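Local coordinates for protein enolase (alpha proteobacterium BAL199, PDB 3UGV) that binds magnesium and probably abstracts a proton next to a carboxylate, as in the mandelate racemase branch of the enolase superfamily, at residues 55-60 with 78-83; 74-79 with 326-331. All blocks are in the same frame, centred on the assembly; numbering follows the deposited sequence.

Contacts 1 and 2 share the loop after strand 71-75, their centres about 10 Å apart; contact 1 sets it against strand 52-65, contact 2 against 326-331 of the C-terminal domain. Strands 52-65 and 71-75 are neighbours in one sheet, tied by Leu-75 N and Ile-59 O at 2.9 Å. A probable hydrogen bond of 2.8 Å from Trp-56 NE1 to Glu-76 OE1 joins the two sets of side chains. Tyr-78 belongs to both: its ring meets Trp-56, its hydroxyl end reaches His-327. The magnesium ion held by Asp-225, Glu-251 and Glu-277 lies about 6 Å from the side chain of Tyr-78 and about 4 Å from that of His-327; contact 2 borders this metal site, and contact 1 is joined to it through Tyr-78.

Contact 1 of 2, residues 55-60 with 78-83; sequences DWPLIL and YVPKAM
A single water joins Pro-57 to Tyr-78, donating to Pro-57 O at 2.6 Å and accepting from Tyr-78 N at 3.0 Å. Its oxygen lies 3.1 Å above the plane of the Trp-56 ring, over the centre, so the indole covers the bridging water from one side. No direct hydrogen bond links 55-60 with 78-83; apart from this water the evidence is of apolar fit. Trp-56 starts out away from the loop, but with CG anti to the backbone N (chi1 -170°) its indole comes alongside the Tyr-78 side chain, the two running abreast. The result is an edge-to-face pair: Trp-56 CH2 stands above the Tyr-78 ring but off its middle, 4.1 Å from CE1, with the planes at 72°. The indole NE1 is bound to Glu-76. Pro-57 points toward the loop and lays CG 3.4 Å from Tyr-78 O. The bend of Met-83 at chi3 (-82°) turns its CE to Pro-57 CB, 3.7 Å away, while SD lies 3.8 Å from Ile-59 CG1. Strand 52-65 is the central strand of the antiparallel three-stranded sheet of the N-terminal capping domain, between 30-47 and 71-75. Beyond the loop, Phe-117 of the second subunit stacks on Tyr-78, and Leu-86 and Leu-90 of helix 83-97 cover Ile-59.

Contact 2 of 2, residues 74-79 with 326-331; sequences YLEPYV and THLYPE
Tyr-329 and Glu-76 grip each other twice. Glu-76 N donates to Tyr-329 OH over 2.9 Å, nearly straight at 167°, and Tyr-329 N returns a longer bond of 3.2 Å to Glu-76 OE2, the N-H coming in almost in line with the C-O bond. The extended Glu-76 chain runs antiparallel to the tyrosine, bringing OE2 over the centre of the ring with the carboxylate plane almost perpendicular (87°) to it, while Tyr-74 O sits at the ring edge, 3.2 Å from Tyr-329 CE1. With a phenylalanine in place of Tyr-329, Glu-76 N would probably lose its acceptor, and with it would go one of the two bonds between these residues. A chi1 of 64° swings the Tyr-74 ring toward 326-331, although its CB does not point there, and its OH donates to Glu-331 OE1 on the syn side at 2.6 Å, reaching the first turn of helix 330-337. Nearer the magnesium ion, Tyr-78 OH lies at the edge of the His-327 ring, 3.1 Å from CE1. Farther out, Trp-56 binds Glu-76 OE1 and Asp-300 binds His-327 ND1. The His-327/Asp-300 pair resembles the His-Asp dyad of mandelate racemase relatives, here capped by an N-terminal domain loop.

Contact 1 of 2, residues 55-60 with 78-83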
# COMPACT_ATOMS: atom_id res chain seq x y z
N ASP F 55 -20.94 -28.46 32.26
CA ASP F 55 -21.85 -27.42 32.74
C ASP F 55 -21.99 -26.27 31.75
O ASP F 55 -21.02 -25.86 31.12
CB ASP F 55 -21.36 -26.88 34.09
CG ASP F 55 -21.24 -27.97 35.13
OD1 ASP F 55 -22.19 -28.77 35.28
OD2 ASP F 55 -20.19 -28.03 35.80
N TRP F 56 -23.21 -25.76 31.63
CA TRP F 56 -23.48 -24.64 30.75
C TRP F 56 -24.22 -23.56 31.52
O TRP F 56 -25.37 -23.74 31.89
CB TRP F 56 -24.32 -25.11 29.55
CG TRP F 56 -24.43 -24.07 28.48
CD1 TRP F 56 -25.57 -23.44 28.04
CD2 TRP F 56 -23.35 -23.53 27.71
NE1 TRP F 56 -25.25 -22.54 27.05
CE2 TRP F 56 -23.90 -22.58 26.83
CE3 TRP F 56 -21.97 -23.76 27.68
CZ2 TRP F 56 -23.12 -21.86 25.94
CZ3 TRP F 56 -21.20 -23.05 26.80
CH2 TRP F 56 -21.77 -22.11 25.93
N PRO F 57 -23.55 -22.44 31.79
CA PRO F 57 -24.15 -21.33 32.54
C PRO F 57 -25.01 -20.40 31.67
O PRO F 57 -24.65 -20.10 30.54
CB PRO F 57 -22.93 -20.57 33.06
CG PRO F 57 -21.88 -20.81 32.03
CD PRO F 57 -22.13 -22.19 31.46
N LEU F 58 -26.15 -19.96 32.22
CA LEU F 58 -27.01 -18.97 31.57
C LEU F 58 -27.41 -17.90 32.59
O LEU F 58 -27.72 -18.21 33.74
CB LEU F 58 -28.29 -19.62 31.04
CG LEU F 58 -28.18 -20.76 30.04
CD1 LEU F 58 -29.52 -21.46 29.87
CD2 LEU F 58 -27.66 -20.26 28.70
N ILE F 59 -27.40 -16.64 32.18
CA ILE F 59 -28.01 -15.59 32.99
C ILE F 59 -29.35 -15.21 32.37
O ILE F 59 -29.40 -14.73 31.23
CB ILE F 59 -27.09 -14.36 33.12
CG1 ILE F 59 -25.82 -14.74 33.88
CG2 ILE F 59 -27.82 -13.21 33.82
CD1 ILE F 59 -24.68 -13.74 33.73
N LEU F 60 -30.43 -15.46 33.09
CA LEU F 60 -31.78 -15.11 32.65
C LEU F 60 -32.09 -13.67 33.04
O LEU F 60 -31.92 -13.28 34.19
CB LEU F 60 -32.82 -16.04 33.27
CG LEU F 60 -33.18 -17.34 32.54
CD1 LEU F 60 -31.97 -18.19 32.29
CD2 LEU F 60 -34.21 -18.14 33.33
N TYR F 78 -20.35 -18.74 29.26
CA TYR F 78 -19.30 -19.76 29.18
C TYR F 78 -18.71 -20.20 30.52
O TYR F 78 -18.72 -21.38 30.86
CB TYR F 78 -18.15 -19.26 28.32
CG TYR F 78 -18.31 -19.45 26.84
CD1 TYR F 78 -17.88 -20.62 26.23
CD2 TYR F 78 -18.87 -18.45 26.04
CE1 TYR F 78 -18.01 -20.80 24.87
CE2 TYR F 78 -19.01 -18.62 24.67
CZ TYR F 78 -18.57 -19.81 24.09
OH TYR F 78 -18.69 -20.03 22.74
N VAL F 79 -18.17 -19.24 31.27
CA VAL F 79 -17.51 -19.55 32.53
C VAL F 79 -18.43 -19.22 33.69
O VAL F 79 -18.74 -18.05 33.92
CB VAL F 79 -16.15 -18.82 32.69
CG1 VAL F 79 -15.26 -19.14 31.52
CG2 VAL F 79 -16.35 -17.34 32.74
N PRO F 80 -18.87 -20.26 34.43
CA PRO F 80 -19.83 -20.13 35.54
C PRO F 80 -19.43 -19.05 36.54
O PRO F 80 -20.26 -18.21 36.89
CB PRO F 80 -19.78 -21.52 36.19
CG PRO F 80 -19.43 -22.45 35.05
CD PRO F 80 -18.46 -21.66 34.20
N LYS F 81 -18.18 -19.07 36.99
CA LYS F 81 -17.71 -18.10 37.97
C LYS F 81 -17.86 -16.64 37.50
O LYS F 81 -17.93 -15.73 38.32
CB LYS F 81 -16.27 -18.39 38.40
CG LYS F 81 -16.17 -19.55 39.39
CD LYS F 81 -14.79 -19.64 40.05
CE LYS F 81 -14.79 -20.65 41.20
NZ LYS F 81 -13.54 -20.59 42.03
N ALA F 82 -17.92 -16.42 36.19
CA ALA F 82 -18.08 -15.06 35.70
C ALA F 82 -19.47 -14.50 36.01
O ALA F 82 -19.65 -13.28 36.05
CB ALA F 82 -17.78 -14.97 34.21
N MET F 83 -20.45 -15.38 36.24
CA MET F 83 -21.78 -14.90 36.64
C MET F 83 -21.71 -14.04 37.90
O MET F 83 -22.59 -13.22 38.13
CB MET F 83 -22.78 -16.05 36.82
CG MET F 83 -22.90 -16.89 35.55
SD MET F 83 -24.41 -17.87 35.41
CE MET F 83 -24.00 -19.30 36.42
O HOH W 1 -22.85 -20.22 28.67

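Contact 2 of 2, residues 74-79 with 326-331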
# COMPACT_ATOMS: atom_id res chain seq x y z
N TYR F 74 -31.51 -13.82 27.44
CA TYR F 74 -30.55 -14.52 28.27
C TYR F 74 -29.13 -14.36 27.75
O TYR F 74 -28.91 -14.04 26.59
CB TYR F 74 -30.90 -16.01 28.42
CG TYR F 74 -30.86 -16.80 27.13
CD1 TYR F 74 -29.67 -17.35 26.66
CD2 TYR F 74 -32.00 -16.99 26.38
CE1 TYR F 74 -29.63 -18.08 25.48
CE2 TYR F 74 -31.97 -17.71 25.19
CZ TYR F 74 -30.79 -18.25 24.75
OH TYR F 74 -30.77 -18.98 23.57
N LEU F 75 -28.17 -14.56 28.64
CA LEU F 75 -26.76 -14.52 28.29
C LEU F 75 -26.20 -15.91 28.45
O LEU F 75 -26.65 -16.68 29.31
CB LEU F 75 -26.02 -13.54 29.20
CG LEU F 75 -26.14 -12.05 28.90
CD1 LEU F 75 -25.71 -11.25 30.09
CD2 LEU F 75 -25.28 -11.71 27.71
N GLU F 76 -25.22 -16.25 27.61
CA GLU F 76 -24.49 -17.50 27.74
C GLU F 76 -23.01 -17.19 27.86
O GLU F 76 -22.29 -17.18 26.86
CB GLU F 76 -24.73 -18.38 26.51
CG GLU F 76 -26.18 -18.51 26.14
CD GLU F 76 -26.41 -19.46 25.00
OE1 GLU F 76 -26.40 -20.69 25.24
OE2 GLU F 76 -26.59 -18.98 23.86
N PRO F 77 -22.55 -16.94 29.09
CA PRO F 77 -21.20 -16.42 29.36
C PRO F 77 -20.07 -17.46 29.48
O PRO F 77 -18.94 -17.05 29.77
CB PRO F 77 -21.38 -15.69 30.69
CG PRO F 77 -22.42 -16.51 31.40
CD PRO F 77 -23.35 -17.05 30.32
N TYR F 78 -20.35 -18.74 29.26
CA TYR F 78 -19.30 -19.76 29.18
C TYR F 78 -18.71 -20.20 30.52
O TYR F 78 -18.72 -21.38 30.86
CB TYR F 78 -18.15 -19.26 28.32
CG TYR F 78 -18.31 -19.45 26.84
CD1 TYR F 78 -17.88 -20.62 26.23
CD2 TYR F 78 -18.87 -18.45 26.04
CE1 TYR F 78 -18.01 -20.80 24.87
CE2 TYR F 78 -19.01 -18.62 24.67
CZ TYR F 78 -18.57 -19.81 24.09
OH TYR F 78 -18.69 -20.03 22.74
N VAL F 79 -18.17 -19.24 31.27
CA VAL F 79 -17.51 -19.55 32.53
C VAL F 79 -18.43 -19.22 33.69
O VAL F 79 -18.74 -18.05 33.92
CB VAL F 79 -16.15 -18.82 32.69
CG1 VAL F 79 -15.26 -19.14 31.52
CG2 VAL F 79 -16.35 -17.34 32.74
N THR F 326 -24.28 -16.46 12.50
CA THR F 326 -24.45 -16.17 13.92
C THR F 326 -23.59 -17.05 14.80
O THR F 326 -23.02 -18.04 14.36
CB THR F 326 -25.90 -16.34 14.39
OG1 THR F 326 -26.32 -17.70 14.19
CG2 THR F 326 -26.83 -15.40 13.64
N HIS F 327 -23.50 -16.68 16.07
CA HIS F 327 -22.88 -17.52 17.06
C HIS F 327 -23.69 -17.50 18.34
O HIS F 327 -23.91 -16.44 18.93
CB HIS F 327 -21.47 -17.07 17.36
CG HIS F 327 -20.80 -17.90 18.40
ND1 HIS F 327 -20.57 -17.45 19.68
CD2 HIS F 327 -20.31 -19.17 18.35
CE1 HIS F 327 -19.96 -18.40 20.38
NE2 HIS F 327 -19.80 -19.45 19.60
N LEU F 328 -24.12 -18.68 18.77
CA LEU F 328 -25.02 -18.85 19.91
C LEU F 328 -26.34 -18.07 19.74
O LEU F 328 -26.63 -17.52 18.67
CB LEU F 328 -24.29 -18.50 21.21
CG LEU F 328 -23.05 -19.36 21.52
CD1 LEU F 328 -22.34 -18.91 22.80
CD2 LEU F 328 -23.44 -20.84 21.61
N TYR F 329 -27.14 -18.05 20.80
CA TYR F 329 -28.40 -17.29 20.84
C TYR F 329 -29.27 -17.50 19.61
O TYR F 329 -29.56 -16.55 18.89
CB TYR F 329 -28.11 -15.80 21.01
CG TYR F 329 -27.14 -15.51 22.12
CD1 TYR F 329 -27.58 -15.29 23.41
CD2 TYR F 329 -25.77 -15.47 21.87
CE1 TYR F 329 -26.70 -15.04 24.44
CE2 TYR F 329 -24.87 -15.22 22.90
CZ TYR F 329 -25.34 -15.01 24.18
OH TYR F 329 -24.47 -14.75 25.21
N PRO F 330 -29.70 -18.75 19.38
CA PRO F 330 -30.42 -19.10 18.16
C PRO F 330 -31.70 -18.30 18.00
O PRO F 330 -32.08 -17.97 16.87
CB PRO F 330 -30.73 -20.60 18.35
CG PRO F 330 -29.74 -21.06 19.33
CD PRO F 330 -29.46 -19.91 20.24
N GLU F 331 -32.35 -17.95 19.11
CA GLU F 331 -33.60 -17.18 19.01
C GLU F 331 -33.39 -15.74 18.52
O GLU F 331 -33.96 -15.36 17.50
CB GLU F 331 -34.40 -17.22 20.31
CG GLU F 331 -34.76 -18.63 20.75
CD GLU F 331 -33.58 -19.35 21.39
OE1 GLU F 331 -32.62 -18.67 21.84
OE2 GLU F 331 -33.60 -20.59 21.44